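Local coordinates for periplasmic cell division protein (SufI) (Aquifex aeolicus, PDB 6SYY) that binds copper and, as a member of the multicopper oxidase family, probably couples the oxidation of its substrates to the reduction of dioxygen, at residues Q47-P52 with I201-Q206; G225-T230 with N257-R262; Y248-L253 with I301-D306. All coordinates share one frame; numbering follows the deposited sequence.

Contact 1. Residues Q47-P52 with I201-Q206; sequences QSLNIP and IPLIIQ
The nearest things to flat groups are two puckered rings, Pro52 and Pro202, which meet rim to rim, CD of Pro52 to CG of Pro202 at 3.8 Å, and slide past each other in opposite directions. Tyr196 also packs against Pro202, and its hydroxyl is hydrogen-bonded to the carbonyl of Pro52. Beside the prolines, branched aliphatic side chains take over. Ile51 starts with CG1 next to its own backbone N (chi1 -63°) and folds again at the next bond, which carries CD1 across to CG2 of Ile201, 3.7 Å away and at about a right angle. That CG2 methyl also receives Leu49, whose CD2 comes within 4.1 Å. Leu49 points at the strand with CG anti to the backbone N (chi1 174°), and its CD2 touches CD2 of Leu203 at 3.8 Å, the two side chains crossing at about a right angle. Met364 of strand 361-370 touches both leucines. The result is a small apolar cluster that lays the loop after strand 47-48 over strand 200-208 in a cupredoxin-like domain of the multicopper oxidase fold. The backbones stay apart, 7.3 Å between CA of Ile51 and CA of Pro202, and Asn234 spans the gap by donating from ND2 to the carbonyls of Asn50 and Pro202. Between the segments themselves the chemistry is purely apolar, while the polar link is supplied by a third residue.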
loop_
_atom_site.group_PDB
_atom_site.type_symbol
_atom_site.label_atom_id
_atom_site.label_comp_id
_atom_site.label_asym_id
_atom_site.label_seq_id
_atom_site.Cartn_x
_atom_site.Cartn_y
_atom_site.Cartn_z
ATOM N N GLN A 47 -10.720 -15.654 -15.670
ATOM C CA GLN A 47 -11.197 -14.374 -16.170
ATOM C C GLN A 47 -10.010 -13.516 -16.590
ATOM O O GLN A 47 -8.954 -13.552 -15.953
ATOM C CB GLN A 47 -12.032 -13.639 -15.107
ATOM C CG GLN A 47 -13.303 -14.370 -14.670
ATOM C CD GLN A 47 -14.353 -14.438 -15.768
ATOM O OE1 GLN A 47 -14.621 -13.449 -16.452
ATOM N NE2 GLN A 47 -14.949 -15.613 -15.944
ATOM N N SER A 48 -10.185 -12.750 -17.665
ATOM C CA SER A 48 -9.143 -11.829 -18.103
ATOM C C SER A 48 -8.903 -10.756 -17.046
ATOM O O SER A 48 -9.848 -10.139 -16.543
ATOM C CB SER A 48 -9.535 -11.186 -19.430
ATOM O OG SER A 48 -8.641 -10.146 -19.773
ATOM N N LEU A 49 -7.634 -10.537 -16.706
ATOM C CA LEU A 49 -7.295 -9.571 -15.669
ATOM C C LEU A 49 -7.802 -8.185 -16.039
ATOM O O LEU A 49 -7.489 -7.661 -17.111
ATOM C CB LEU A 49 -5.784 -9.530 -15.449
ATOM C CG LEU A 49 -5.353 -8.428 -14.479
ATOM C CD1 LEU A 49 -5.772 -8.782 -13.067
ATOM C CD2 LEU A 49 -3.863 -8.165 -14.552
ATOM N N ASN A 50 -8.592 -7.596 -15.150
ATOM C CA ASN A 50 -9.032 -6.225 -15.341
ATOM C C ASN A 50 -7.857 -5.279 -15.142
ATOM O O ASN A 50 -7.089 -5.420 -14.187
ATOM C CB ASN A 50 -10.163 -5.896 -14.365
ATOM C CG ASN A 50 -10.518 -4.423 -14.355
ATOM O OD1 ASN A 50 -10.958 -3.873 -15.365
ATOM N ND2 ASN A 50 -10.343 -3.776 -13.204
ATOM N N ILE A 51 -7.694 -4.337 -16.061
ATOM C CA ILE A 51 -6.708 -3.267 -15.944
ATOM C C ILE A 51 -7.465 -1.985 -15.628
ATOM O O ILE A 51 -8.294 -1.551 -16.439
ATOM C CB ILE A 51 -5.872 -3.105 -17.226
ATOM C CG1 ILE A 51 -5.053 -4.366 -17.510
ATOM C CG2 ILE A 51 -4.962 -1.888 -17.110
ATOM C CD1 ILE A 51 -4.127 -4.752 -16.386
ATOM N N PRO A 52 -7.232 -1.356 -14.478
ATOM C CA PRO A 52 -8.007 -0.161 -14.128
ATOM C C PRO A 52 -7.775 0.957 -15.130
ATOM O O PRO A 52 -6.744 1.015 -15.805
ATOM C CB PRO A 52 -7.475 0.219 -12.739
ATOM C CG PRO A 52 -6.815 -1.019 -12.221
ATOM C CD PRO A 52 -6.272 -1.722 -13.426
ATOM N N ILE A 201 1.976 -2.971 -15.455
ATOM C CA ILE A 201 0.691 -3.534 -15.064
ATOM C C ILE A 201 0.511 -3.409 -13.554
ATOM O O ILE A 201 1.343 -3.907 -12.788
ATOM C CB ILE A 201 0.567 -5.006 -15.491
ATOM C CG1 ILE A 201 0.841 -5.162 -16.993
ATOM C CG2 ILE A 201 -0.791 -5.566 -15.088
ATOM C CD1 ILE A 201 -0.123 -4.427 -17.882
ATOM N N PRO A 202 -0.562 -2.781 -13.075
ATOM C CA PRO A 202 -0.855 -2.818 -11.639
ATOM C C PRO A 202 -1.437 -4.163 -11.243
ATOM O O PRO A 202 -2.217 -4.766 -11.981
ATOM C CB PRO A 202 -1.887 -1.695 -11.459
ATOM C CG PRO A 202 -2.577 -1.620 -12.775
ATOM C CD PRO A 202 -1.543 -1.971 -13.821
ATOM N N LEU A 203 -1.051 -4.632 -10.058
ATOM C CA LEU A 203 -1.605 -5.857 -9.484
ATOM C C LEU A 203 -2.042 -5.523 -8.060
ATOM O O LEU A 203 -1.276 -5.668 -7.104
ATOM C CB LEU A 203 -0.599 -7.008 -9.527
ATOM C CG LEU A 203 -0.046 -7.438 -10.894
ATOM C CD1 LEU A 203 0.893 -8.615 -10.723
ATOM C CD2 LEU A 203 -1.157 -7.790 -11.869
ATOM N N ILE A 204 -3.281 -5.056 -7.926
ATOM C CA ILE A 204 -3.861 -4.744 -6.627
ATOM C C ILE A 204 -4.453 -6.045 -6.093
ATOM O O ILE A 204 -5.542 -6.459 -6.495
ATOM C CB ILE A 204 -4.902 -3.629 -6.729
ATOM C CG1 ILE A 204 -4.242 -2.355 -7.273
ATOM C CG2 ILE A 204 -5.560 -3.385 -5.372
ATOM C CD1 ILE A 204 -5.193 -1.401 -7.957
ATOM N N ILE A 205 -3.723 -6.701 -5.194
ATOM C CA ILE A 205 -4.103 -8.023 -4.705
ATOM C C ILE A 205 -4.945 -7.874 -3.446
ATOM O O ILE A 205 -4.545 -7.208 -2.483
ATOM C CB ILE A 205 -2.864 -8.893 -4.446
ATOM C CG1 ILE A 205 -1.978 -8.931 -5.690
ATOM C CG2 ILE A 205 -3.283 -10.301 -4.049
ATOM C CD1 ILE A 205 -0.755 -9.805 -5.534
ATOM N N GLN A 206 -6.117 -8.502 -3.455
ATOM C CA GLN A 206 -7.072 -8.410 -2.364
ATOM C C GLN A 206 -7.750 -9.758 -2.193
ATOM O O GLN A 206 -7.985 -10.476 -3.167
ATOM C CB GLN A 206 -8.130 -7.337 -2.636
ATOM C CG GLN A 206 -7.582 -5.946 -2.891
ATOM C CD GLN A 206 -8.688 -4.939 -3.111
ATOM O OE1 GLN A 206 -8.930 -4.070 -2.271
ATOM N NE2 GLN A 206 -9.379 -5.057 -4.239
#

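Contact 2. Residues G225-T230 with N257-R262; sequences GFWGDT and NARPYR
Gly225 passes close to Ala258 and Trp227 to Arg259 where the touching parts, 225-228 and 257-260, run nearly perpendicular, 82° apart. With no side chain on Gly225, the methyl CB of Ala258 settles 3.9 Å from its CA and also lies over one face of the indole of Trp227, toward its rim. On that same face lies Arg259, its CA 4.0 Å from the centroid of the six-membered ring in a CH-pi contact, while CD of Pro260 approaches Trp227 CH2 obliquely at 3.5 Å. Arg259 leaves the backbone with CG anti to N and bends at chi3 (-62°), bringing its guanidinium round to the indole's rim. The two planes stand 83° apart, so Trp227 CE3 points into the centre of the guanidinium face, 3.6 Å from CZ of Arg259: an edge-to-face meeting rather than a flat stack. NH2 of Arg259 makes only a weak bond to the carbonyl O of Gly228 (3.2 Å); the charge is met chiefly by salt bridges to Asp207 and Asp357. Trp227 NE1 is bound by the carbonyl of Met224. A water lies 2.7 Å from both Phe226 O and Arg259 N, accepting from the latter and bridging the loops. Helix 512-516 lies against Asn257 and Ala258 and carries His514, a copper ligand close to Gly225; farther along the chain, Tyr261 begins strand 261-267 and packs on strands 200-208 and 293-295.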
loop_
_atom_site.group_PDB
_atom_site.type_symbol
_atom_site.label_atom_id
_atom_site.label_comp_id
_atom_site.label_asym_id
_atom_site.label_seq_id
_atom_site.Cartn_x
_atom_site.Cartn_y
_atom_site.Cartn_z
ATOM N N GLY A 225 -8.099 -9.696 12.397
ATOM C CA GLY A 225 -8.181 -9.125 11.069
ATOM C C GLY A 225 -9.085 -9.949 10.178
ATOM O O GLY A 225 -9.474 -11.064 10.542
ATOM N N PHE A 226 -9.435 -9.418 9.013
ATOM C CA PHE A 226 -10.292 -10.137 8.086
ATOM C C PHE A 226 -9.453 -10.924 7.090
ATOM O O PHE A 226 -8.444 -10.429 6.578
ATOM C CB PHE A 226 -11.219 -9.185 7.330
ATOM C CG PHE A 226 -12.034 -9.872 6.269
ATOM C CD1 PHE A 226 -13.275 -10.409 6.570
ATOM C CD2 PHE A 226 -11.547 -10.004 4.976
ATOM C CE1 PHE A 226 -14.016 -11.057 5.601
ATOM C CE2 PHE A 226 -12.282 -10.658 4.013
ATOM C CZ PHE A 226 -13.520 -11.178 4.323
ATOM N N TRP A 227 -9.900 -12.140 6.788
ATOM C CA TRP A 227 -9.217 -13.013 5.839
ATOM C C TRP A 227 -10.230 -13.534 4.833
ATOM O O TRP A 227 -11.186 -14.220 5.209
ATOM C CB TRP A 227 -8.516 -14.166 6.562
ATOM C CG TRP A 227 -7.463 -13.686 7.503
ATOM C CD1 TRP A 227 -7.656 -13.046 8.695
ATOM C CD2 TRP A 227 -6.047 -13.791 7.330
ATOM N NE1 TRP A 227 -6.448 -12.747 9.274
ATOM C CE2 TRP A 227 -5.443 -13.196 8.457
ATOM C CE3 TRP A 227 -5.230 -14.332 6.334
ATOM C CZ2 TRP A 227 -4.062 -13.129 8.616
ATOM C CZ3 TRP A 227 -3.860 -14.264 6.491
ATOM C CH2 TRP A 227 -3.289 -13.667 7.623
ATOM N N GLY A 228 -10.017 -13.211 3.558
ATOM C CA GLY A 228 -10.973 -13.542 2.521
ATOM C C GLY A 228 -10.774 -14.930 1.935
ATOM O O GLY A 228 -9.669 -15.463 1.900
ATOM N N ASP A 229 -11.883 -15.502 1.460
ATOM C CA ASP A 229 -11.876 -16.838 0.876
ATOM C C ASP A 229 -11.431 -16.827 -0.585
ATOM O O ASP A 229 -10.886 -17.823 -1.075
ATOM C CB ASP A 229 -13.274 -17.450 1.003
ATOM C CG ASP A 229 -13.301 -18.928 0.683
ATOM O OD1 ASP A 229 -12.221 -19.558 0.649
ATOM O OD2 ASP A 229 -14.409 -19.462 0.464
ATOM N N THR A 230 -11.638 -15.713 -1.282
ATOM C CA THR A 230 -11.421 -15.609 -2.717
ATOM C C THR A 230 -10.368 -14.546 -2.997
ATOM O O THR A 230 -10.446 -13.436 -2.463
ATOM C CB THR A 230 -12.734 -15.253 -3.426
ATOM O OG1 THR A 230 -13.708 -16.274 -3.171
ATOM C CG2 THR A 230 -12.523 -15.109 -4.922
ATOM N N ASN A 257 -7.147 -6.478 3.825
ATOM C CA ASN A 257 -7.300 -5.929 5.164
ATOM C C ASN A 257 -6.240 -6.447 6.123
ATOM O O ASN A 257 -5.831 -5.717 7.031
ATOM C CB ASN A 257 -8.691 -6.244 5.715
ATOM C CG ASN A 257 -9.769 -5.354 5.127
ATOM O OD1 ASN A 257 -9.782 -5.078 3.927
ATOM N ND2 ASN A 257 -10.673 -4.890 5.977
ATOM N N ALA A 258 -5.774 -7.682 5.940
ATOM C CA ALA A 258 -4.896 -8.271 6.941
ATOM C C ALA A 258 -3.951 -9.313 6.365
ATOM O O ALA A 258 -2.885 -9.567 6.938
ATOM C CB ALA A 258 -5.730 -8.898 8.061
ATOM N N ARG A 259 -4.323 -9.920 5.246
ATOM C CA ARG A 259 -3.582 -11.067 4.732
ATOM C C ARG A 259 -2.278 -10.628 4.080
ATOM O O ARG A 259 -2.309 -9.831 3.132
ATOM C CB ARG A 259 -4.421 -11.834 3.724
ATOM C CG ARG A 259 -3.653 -12.940 3.043
ATOM C CD ARG A 259 -4.464 -13.586 1.946
ATOM N NE ARG A 259 -5.684 -14.217 2.440
ATOM C CZ ARG A 259 -5.739 -15.450 2.928
ATOM N NH1 ARG A 259 -4.636 -16.178 2.999
ATOM N NH2 ARG A 259 -6.891 -15.956 3.351
ATOM N N PRO A 260 -1.128 -11.116 4.537
ATOM C CA PRO A 260 0.114 -10.934 3.786
ATOM C C PRO A 260 0.296 -12.047 2.764
ATOM O O PRO A 260 -0.253 -13.143 2.891
ATOM C CB PRO A 260 1.190 -11.014 4.877
ATOM C CG PRO A 260 0.622 -11.998 5.849
ATOM C CD PRO A 260 -0.891 -11.797 5.822
ATOM N N TYR A 261 1.089 -11.746 1.741
ATOM C CA TYR A 261 1.360 -12.692 0.669
ATOM C C TYR A 261 2.851 -12.966 0.563
ATOM O O TYR A 261 3.676 -12.068 0.756
ATOM C CB TYR A 261 0.845 -12.177 -0.677
ATOM C CG TYR A 261 -0.631 -11.902 -0.669
ATOM C CD1 TYR A 261 -1.122 -10.675 -0.241
ATOM C CD2 TYR A 261 -1.534 -12.867 -1.076
ATOM C CE1 TYR A 261 -2.470 -10.414 -0.223
ATOM C CE2 TYR A 261 -2.888 -12.616 -1.061
ATOM C CZ TYR A 261 -3.349 -11.390 -0.631
ATOM O OH TYR A 261 -4.697 -11.138 -0.612
ATOM N N ARG A 262 3.185 -14.213 0.253
ATOM C CA ARG A 262 4.542 -14.614 -0.105
ATOM C C ARG A 262 4.455 -15.096 -1.550
ATOM O O ARG A 262 4.018 -16.222 -1.808
ATOM C CB ARG A 262 5.071 -15.691 0.843
ATOM C CG ARG A 262 6.539 -16.038 0.640
ATOM C CD ARG A 262 7.044 -17.065 1.655
ATOM N NE ARG A 262 7.082 -16.549 3.024
ATOM C CZ ARG A 262 8.098 -15.864 3.545
ATOM N NH1 ARG A 262 9.169 -15.594 2.812
ATOM N NH2 ARG A 262 8.042 -15.441 4.802
HETATM O O HOH W 1 -6.916 -9.795 4.457
#

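Contact 3. Residues Y248-L253 with I301-D306; sequences YRFRIL and IDILVD
Ile303 is the bump between Phe250 and Ile252, and it fills the hollow these two leave on their side of the paired strands. Its CG1 sits between backbone N and carbonyl carbon (chi1 64°), a cramped choice that lays the ethyl arm across the neighbouring strand: CG1 rests 3.9 Å from CB of Phe250, and CD1 reaches CD1 of Ile252 at 3.8 Å. Next along, CG2 of Val305 fits against the edge of the Phe250 ring, 3.8 Å from CD2. Phe274 and Ile293 pack on Ile303, whereas Ile201 and Leu203 of strand 200-208 touch Phe250. Beneath these side chains runs regular antiparallel pairing, with Tyr248, Phe250 and Ile252 in hydrogen-bonded pairs opposite Val305, Ile303 and Ile301, as expected for the beta-sandwich of a cupredoxin domain. The reverse face is mixed: Leu304 CD2 lies against CB of Arg249, and beyond it comes a salt-bridge network. NH2 of Arg249 meets OD2 of Asp302 at 2.7 Å, in the guanidinium plane but 33° out of the carboxylate plane; NE adds a weak bond. Arg251 covers OD2 with its guanidinium face, NH1 3.5 Å away and not pointing at it, and its NH2 stands 3.2 Å above the guanidinium plane of Arg249. Glu185 and Asp200, salt-bridged to Arg249 and Arg251 respectively, would offset repulsion between the two closely apposed cations, and Thr155 OG1 is hydrogen-bonded to both Arg251 NH1 and Asp302 OD1.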
loop_
_atom_site.group_PDB
_atom_site.type_symbol
_atom_site.label_atom_id
_atom_site.label_comp_id
_atom_site.label_asym_id
_atom_site.label_seq_id
_atom_site.Cartn_x
_atom_site.Cartn_y
_atom_site.Cartn_z
ATOM N N TYR A 248 8.138 -7.289 -18.265
ATOM C CA TYR A 248 6.953 -6.632 -17.734
ATOM C C TYR A 248 7.267 -6.045 -16.367
ATOM O O TYR A 248 7.980 -6.654 -15.564
ATOM C CB TYR A 248 5.775 -7.601 -17.609
ATOM C CG TYR A 248 5.077 -7.901 -18.911
ATOM C CD1 TYR A 248 5.689 -8.684 -19.881
ATOM C CD2 TYR A 248 3.802 -7.411 -19.167
ATOM C CE1 TYR A 248 5.055 -8.963 -21.078
ATOM C CE2 TYR A 248 3.158 -7.685 -20.362
ATOM C CZ TYR A 248 3.791 -8.463 -21.314
ATOM O OH TYR A 248 3.165 -8.747 -22.506
ATOM N N ARG A 249 6.737 -4.859 -16.109
ATOM C CA ARG A 249 6.764 -4.277 -14.778
ATOM C C ARG A 249 5.405 -4.493 -14.128
ATOM O O ARG A 249 4.373 -4.145 -14.712
ATOM C CB ARG A 249 7.094 -2.788 -14.834
ATOM C CG ARG A 249 6.925 -2.078 -13.508
ATOM C CD ARG A 249 7.309 -0.630 -13.643
ATOM N NE ARG A 249 7.422 0.025 -12.348
ATOM C CZ ARG A 249 7.994 1.210 -12.177
ATOM N NH1 ARG A 249 8.505 1.851 -13.223
ATOM N NH2 ARG A 249 8.061 1.752 -10.970
ATOM N N PHE A 250 5.405 -5.076 -12.935
ATOM C CA PHE A 250 4.184 -5.246 -12.160
ATOM C C PHE A 250 4.302 -4.448 -10.871
ATOM O O PHE A 250 5.265 -4.617 -10.113
ATOM C CB PHE A 250 3.913 -6.721 -11.865
ATOM C CG PHE A 250 3.726 -7.553 -13.096
ATOM C CD1 PHE A 250 2.550 -7.476 -13.824
ATOM C CD2 PHE A 250 4.725 -8.406 -13.531
ATOM C CE1 PHE A 250 2.374 -8.237 -14.965
ATOM C CE2 PHE A 250 4.556 -9.170 -14.670
ATOM C CZ PHE A 250 3.380 -9.086 -15.388
ATOM N N ARG A 251 3.329 -3.572 -10.637
ATOM C CA ARG A 251 3.236 -2.784 -9.411
ATOM C C ARG A 251 2.297 -3.522 -8.473
ATOM O O ARG A 251 1.074 -3.384 -8.565
ATOM C CB ARG A 251 2.742 -1.375 -9.702
ATOM C CG ARG A 251 3.671 -0.597 -10.601
ATOM C CD ARG A 251 3.043 0.704 -11.022
ATOM N NE ARG A 251 3.864 1.387 -12.016
ATOM C CZ ARG A 251 4.686 2.393 -11.741
ATOM N NH1 ARG A 251 4.801 2.844 -10.496
ATOM N NH2 ARG A 251 5.390 2.948 -12.715
ATOM N N ILE A 252 2.869 -4.318 -7.579
ATOM C CA ILE A 252 2.067 -5.139 -6.680
ATOM C C ILE A 252 1.674 -4.296 -5.475
ATOM O O ILE A 252 2.533 -3.749 -4.777
ATOM C CB ILE A 252 2.826 -6.400 -6.254
ATOM C CG1 ILE A 252 3.196 -7.232 -7.486
ATOM C CG2 ILE A 252 1.984 -7.205 -5.276
ATOM C CD1 ILE A 252 4.163 -8.344 -7.198
ATOM N N LEU A 253 0.374 -4.177 -5.242
ATOM C CA LEU A 253 -0.161 -3.445 -4.103
ATOM C C LEU A 253 -1.042 -4.398 -3.314
ATOM O O LEU A 253 -2.036 -4.908 -3.843
ATOM C CB LEU A 253 -0.952 -2.215 -4.558
ATOM C CG LEU A 253 -1.460 -1.249 -3.485
ATOM C CD1 LEU A 253 -1.591 0.144 -4.074
ATOM C CD2 LEU A 253 -2.793 -1.691 -2.906
ATOM N N ILE A 301 5.295 -3.362 -3.863
ATOM C CA ILE A 301 6.543 -3.874 -4.417
ATOM C C ILE A 301 6.453 -3.774 -5.935
ATOM O O ILE A 301 5.545 -4.349 -6.547
ATOM C CB ILE A 301 6.813 -5.323 -3.979
ATOM C CG1 ILE A 301 6.618 -5.479 -2.469
ATOM C CG2 ILE A 301 8.223 -5.754 -4.376
ATOM C CD1 ILE A 301 7.592 -4.666 -1.632
ATOM N N ASP A 302 7.377 -3.026 -6.537
ATOM C CA ASP A 302 7.523 -2.984 -7.987
ATOM C C ASP A 302 8.534 -4.039 -8.417
ATOM O O ASP A 302 9.667 -4.058 -7.921
ATOM C CB ASP A 302 7.987 -1.602 -8.455
ATOM C CG ASP A 302 6.900 -0.547 -8.347
ATOM O OD1 ASP A 302 6.280 -0.428 -7.269
ATOM O OD2 ASP A 302 6.678 0.176 -9.343
ATOM N N ILE A 303 8.126 -4.914 -9.335
ATOM C CA ILE A 303 9.003 -5.968 -9.825
ATOM C C ILE A 303 9.095 -5.910 -11.342
ATOM O O ILE A 303 8.184 -5.435 -12.026
ATOM C CB ILE A 303 8.548 -7.377 -9.382
ATOM C CG1 ILE A 303 7.185 -7.720 -9.996
ATOM C CG2 ILE A 303 8.551 -7.487 -7.856
ATOM C CD1 ILE A 303 6.791 -9.181 -9.848
ATOM N N LEU A 304 10.224 -6.394 -11.859
ATOM C CA LEU A 304 10.420 -6.660 -13.278
ATOM C C LEU A 304 10.453 -8.166 -13.485
ATOM O O LEU A 304 11.162 -8.879 -12.767
ATOM C CB LEU A 304 11.719 -6.039 -13.800
ATOM C CG LEU A 304 11.861 -4.516 -13.908
ATOM C CD1 LEU A 304 13.245 -4.156 -14.429
ATOM C CD2 LEU A 304 10.779 -3.906 -14.790
ATOM N N VAL A 305 9.679 -8.647 -14.451
ATOM C CA VAL A 305 9.635 -10.061 -14.799
ATOM C C VAL A 305 9.983 -10.177 -16.275
ATOM O O VAL A 305 9.330 -9.554 -17.122
ATOM C CB VAL A 305 8.263 -10.687 -14.507
ATOM C CG1 VAL A 305 8.289 -12.173 -14.811
ATOM C CG2 VAL A 305 7.874 -10.450 -13.062
ATOM N N ASP A 306 11.012 -10.961 -16.582
ATOM C CA ASP A 306 11.472 -11.126 -17.958
ATOM C C ASP A 306 10.863 -12.417 -18.489
ATOM O O ASP A 306 11.407 -13.506 -18.307
ATOM C CB ASP A 306 12.993 -11.137 -18.028
ATOM C CG ASP A 306 13.510 -10.956 -19.445
ATOM O OD1 ASP A 306 12.733 -11.182 -20.392
ATOM O OD2 ASP A 306 14.692 -10.589 -19.614
#

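Every touching residue of contacts 2 and 3 is buried, whereas in contact 1 Ile51 and Pro52 remain partly exposed. Contacts 1 and 3 meet through adjacent strands 200-208 and 247-254: Ile201 N lies 2.8 Å from Arg249 O, and the apolar cluster of contact 1 continues into the apolar face of contact 3. Only contact 3 joins two strands edge to edge; contact 1 lays a loop on a strand, and contact 2 joins loops beside the copper centres. Contact 2 combines indole, guanidinium and water; contact 3 sets an apolar face against a salt-bridge network; contact 1 is apolar throughout. Although the centres of contacts 1 and 2 lie about 17 Å apart, Tyr261 touches Ile205, near the end of segment 201-206.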